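Long-range contact in phosphotriesterase family protein (Listeria monocytogenes serotype 4b str. H7858, PDB 3PNZ), which probably hydrolyses phosphorylated sugar lactones, as a zinc-dependent lactonase of the phosphotriesterase family with the amidohydrolase fold: residues Asp38-Asp43 with Thr273-Tyr279. Sequence-based numbering, arbitrary orientation.
With PO4 (phosphate ion), chain L.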
loop_
_atom_site.group_PDB
_atom_site.type_symbol
_atom_site.label_atom_id
_atom_site.label_comp_id
_atom_site.label_asym_id
_atom_site.label_seq_id
_atom_site.Cartn_x
_atom_site.Cartn_y
_atom_site.Cartn_z
ATOM N N ASP A 38 0.178 -11.634 -18.199
ATOM C CA ASP A 38 0.041 -12.687 -17.193
ATOM C C ASP A 38 0.926 -12.516 -15.957
ATOM O O ASP A 38 0.562 -12.950 -14.868
ATOM C CB ASP A 38 0.308 -14.058 -17.812
ATOM C CG ASP A 38 -0.099 -15.193 -16.895
ATOM O OD1 ASP A 38 -1.322 -15.415 -16.743
ATOM O OD2 ASP A 38 0.795 -15.863 -16.326
ATOM N N ASP A 39 2.097 -11.911 -16.127
ATOM C CA ASP A 39 3.026 -11.764 -15.008
ATOM C C ASP A 39 2.454 -10.868 -13.904
ATOM O O ASP A 39 2.884 -10.946 -12.755
ATOM C CB ASP A 39 4.375 -11.212 -15.488
ATOM C CG ASP A 39 5.472 -11.357 -14.448
ATOM O OD1 ASP A 39 5.463 -12.347 -13.680
ATOM O OD2 ASP A 39 6.368 -10.482 -14.411
ATOM N N LEU A 40 1.481 -10.032 -14.250
ATOM C CA LEU A 40 0.875 -9.121 -13.275
ATOM C C LEU A 40 -0.389 -9.697 -12.653
ATOM O O LEU A 40 -1.123 -8.994 -11.961
ATOM C CB LEU A 40 0.571 -7.774 -13.922
ATOM C CG LEU A 40 1.808 -6.898 -14.155
ATOM C CD1 LEU A 40 1.501 -5.816 -15.177
ATOM C CD2 LEU A 40 2.288 -6.288 -12.831
ATOM N N LEU A 41 -0.642 -10.976 -12.900
ATOM C CA LEU A 41 -1.762 -11.652 -12.261
ATOM C C LEU A 41 -1.252 -12.612 -11.189
ATOM O O LEU A 41 -0.617 -13.623 -11.494
ATOM C CB LEU A 41 -2.601 -12.403 -13.296
ATOM C CG LEU A 41 -2.933 -11.662 -14.590
ATOM C CD1 LEU A 41 -3.782 -12.553 -15.504
ATOM C CD2 LEU A 41 -3.628 -10.338 -14.328
ATOM N N LEU A 42 -1.509 -12.288 -9.924
ATOM C CA LEU A 42 -1.169 -13.195 -8.840
ATOM C C LEU A 42 -2.392 -14.072 -8.599
ATOM O O LEU A 42 -3.216 -13.783 -7.737
ATOM C CB LEU A 42 -0.796 -12.420 -7.575
ATOM C CG LEU A 42 0.477 -11.573 -7.695
ATOM C CD1 LEU A 42 0.749 -10.779 -6.414
ATOM C CD2 LEU A 42 1.662 -12.462 -8.034
ATOM N N ASP A 43 -2.505 -15.140 -9.380
ATOM C CA ASP A 43 -3.777 -15.837 -9.521
ATOM C C ASP A 43 -3.774 -17.266 -8.991
ATOM O O ASP A 43 -4.605 -18.076 -9.405
ATOM C CB ASP A 43 -4.199 -15.822 -10.992
ATOM C CG ASP A 43 -3.153 -16.439 -11.906
ATOM O OD1 ASP A 43 -2.112 -16.920 -11.402
ATOM O OD2 ASP A 43 -3.381 -16.453 -13.133
ATOM N N THR A 273 5.252 -6.338 -4.079
ATOM C CA THR A 273 5.482 -7.586 -4.804
ATOM C C THR A 273 4.272 -7.934 -5.664
ATOM O O THR A 273 3.342 -8.602 -5.217
ATOM C CB THR A 273 5.803 -8.717 -3.810
ATOM O OG1 THR A 273 6.706 -8.222 -2.813
ATOM C CG2 THR A 273 6.445 -9.898 -4.506
ATOM N N ALA A 274 4.283 -7.471 -6.906
ATOM C CA ALA A 274 3.069 -7.477 -7.710
ATOM C C ALA A 274 3.125 -8.414 -8.908
ATOM O O ALA A 274 2.196 -8.439 -9.709
ATOM C CB ALA A 274 2.744 -6.062 -8.171
ATOM N N ARG A 275 4.209 -9.171 -9.029
ATOM C CA ARG A 275 4.435 -10.009 -10.209
ATOM C C ARG A 275 4.738 -11.458 -9.858
ATOM O O ARG A 275 5.358 -11.739 -8.833
ATOM C CB ARG A 275 5.610 -9.455 -11.027
ATOM C CG ARG A 275 5.302 -8.183 -11.779
ATOM C CD ARG A 275 6.547 -7.673 -12.503
ATOM N NE ARG A 275 6.274 -6.468 -13.270
ATOM C CZ ARG A 275 5.890 -6.475 -14.539
ATOM N NH1 ARG A 275 5.724 -7.630 -15.171
ATOM N NH2 ARG A 275 5.657 -5.334 -15.171
ATOM N N LYS A 276 4.333 -12.376 -10.736
ATOM C CA LYS A 276 4.714 -13.775 -10.590
ATOM C C LYS A 276 6.232 -13.893 -10.487
ATOM O O LYS A 276 6.755 -14.644 -9.661
ATOM C CB LYS A 276 4.214 -14.605 -11.779
ATOM C CG LYS A 276 2.710 -14.903 -11.777
ATOM C CD LYS A 276 2.376 -15.950 -12.847
ATOM C CE LYS A 276 0.918 -16.408 -12.789
ATOM N NZ LYS A 276 -0.019 -15.421 -13.394
ATOM N N THR A 277 6.936 -13.126 -11.320
ATOM C CA THR A 277 8.396 -13.176 -11.352
ATOM C C THR A 277 9.034 -12.566 -10.107
ATOM O O THR A 277 10.248 -12.655 -9.928
ATOM C CB THR A 277 8.963 -12.472 -12.599
ATOM O OG1 THR A 277 8.403 -11.159 -12.704
ATOM C CG2 THR A 277 8.628 -13.269 -13.866
ATOM N N TYR A 278 8.218 -11.956 -9.247
ATOM C CA TYR A 278 8.715 -11.406 -7.993
ATOM C C TYR A 278 8.498 -12.376 -6.831
ATOM O O TYR A 278 9.214 -12.331 -5.829
ATOM C CB TYR A 278 8.008 -10.101 -7.665
ATOM C CG TYR A 278 8.380 -8.902 -8.510
ATOM C CD1 TYR A 278 9.432 -8.951 -9.423
ATOM C CD2 TYR A 278 7.666 -7.715 -8.395
ATOM C CE1 TYR A 278 9.763 -7.837 -10.194
ATOM C CE2 TYR A 278 7.990 -6.599 -9.157
ATOM C CZ TYR A 278 9.039 -6.667 -10.054
ATOM O OH TYR A 278 9.364 -5.559 -10.809
ATOM N N TYR A 279 7.487 -13.233 -6.954
ATOM C CA TYR A 279 7.200 -14.234 -5.934
ATOM C C TYR A 279 8.142 -15.423 -6.062
ATOM O O TYR A 279 8.413 -15.900 -7.167
ATOM C CB TYR A 279 5.748 -14.700 -6.043
ATOM C CG TYR A 279 4.800 -13.950 -5.134
ATOM C CD1 TYR A 279 4.434 -12.629 -5.401
ATOM C CD2 TYR A 279 4.264 -14.566 -4.013
ATOM C CE1 TYR A 279 3.563 -11.939 -4.558
ATOM C CE2 TYR A 279 3.402 -13.894 -3.171
ATOM C CZ TYR A 279 3.047 -12.589 -3.444
ATOM O OH TYR A 279 2.189 -11.948 -2.580
HETATM P P PO4 L . 6.716 -3.151 -11.120
HETATM O O1 PO4 L . 7.010 -3.708 -12.487
HETATM O O2 PO4 L . 5.423 -3.759 -10.621
HETATM O O3 PO4 L . 7.820 -3.531 -10.160
HETATM O O4 PO4 L . 6.565 -1.644 -11.176
HETATM O O HOH W 1 -0.155 -7.358 -10.068
#
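Asp39 and Lys276 carry the polar core where two loops meet at the mouth of an amidohydrolase TIM barrel, the one following strand 267-269 and the one between helices 30-33 and 45-57. The case illustrates how a few charged side chains can join loops more than 200 residues apart. The carboxylate of Asp39 faces the backbone and side chain of Thr277: OD1 takes Thr277 N at 2.9 Å and OD2 takes Thr277 OG1 at 2.7 Å, both through syn lone pairs. Arg275 NH1 forms a salt bridge to Asp39 OD2 on its anti side, somewhat out of the carboxylate plane, the carboxylate and guanidinium planes lying 46° apart. Three bonds thus fix the rotation of this carboxylate, while the backbone O of Asp39 accepts Lys276 N at 2.9 Å.

Lys276 spans the other loop. Its chain runs extended until a final bend (chi4 78°) brings NZ among Leu41 O at 2.7 Å, Asp38 O and Asp38 OD2, the last approached from above the carboxylate plane; Asp43 OD1 adds a weak salt bridge, completing a salt-bridge network. Two acidic side chains and two carbonyls probably favour the charged ammonium.

Over one face of the Arg275 guanidinium sits Leu40 CD2, while a phosphate lies at the edge, its O1 accepting a hydrogen bond from Arg275 NE. Tyr278 OH bonds to O3, and Lys242, Lys244 and Tyr245 also bind the ion; though probably from the crystallisation liquor, it marks a spot consistent with phosphorylated substrates. One water donates to both Leu40 O and Ala274 O; the Ala274 side chain lies about 6 Å from a bound zinc ion. Leu42 CD2 packs against Arg275 C and Lys276 N, and its other methyl, CD1, meets Tyr279 CE1 obliquely at 3.6 Å, on a ring whose OH is hydrogen-bonded to His24 O.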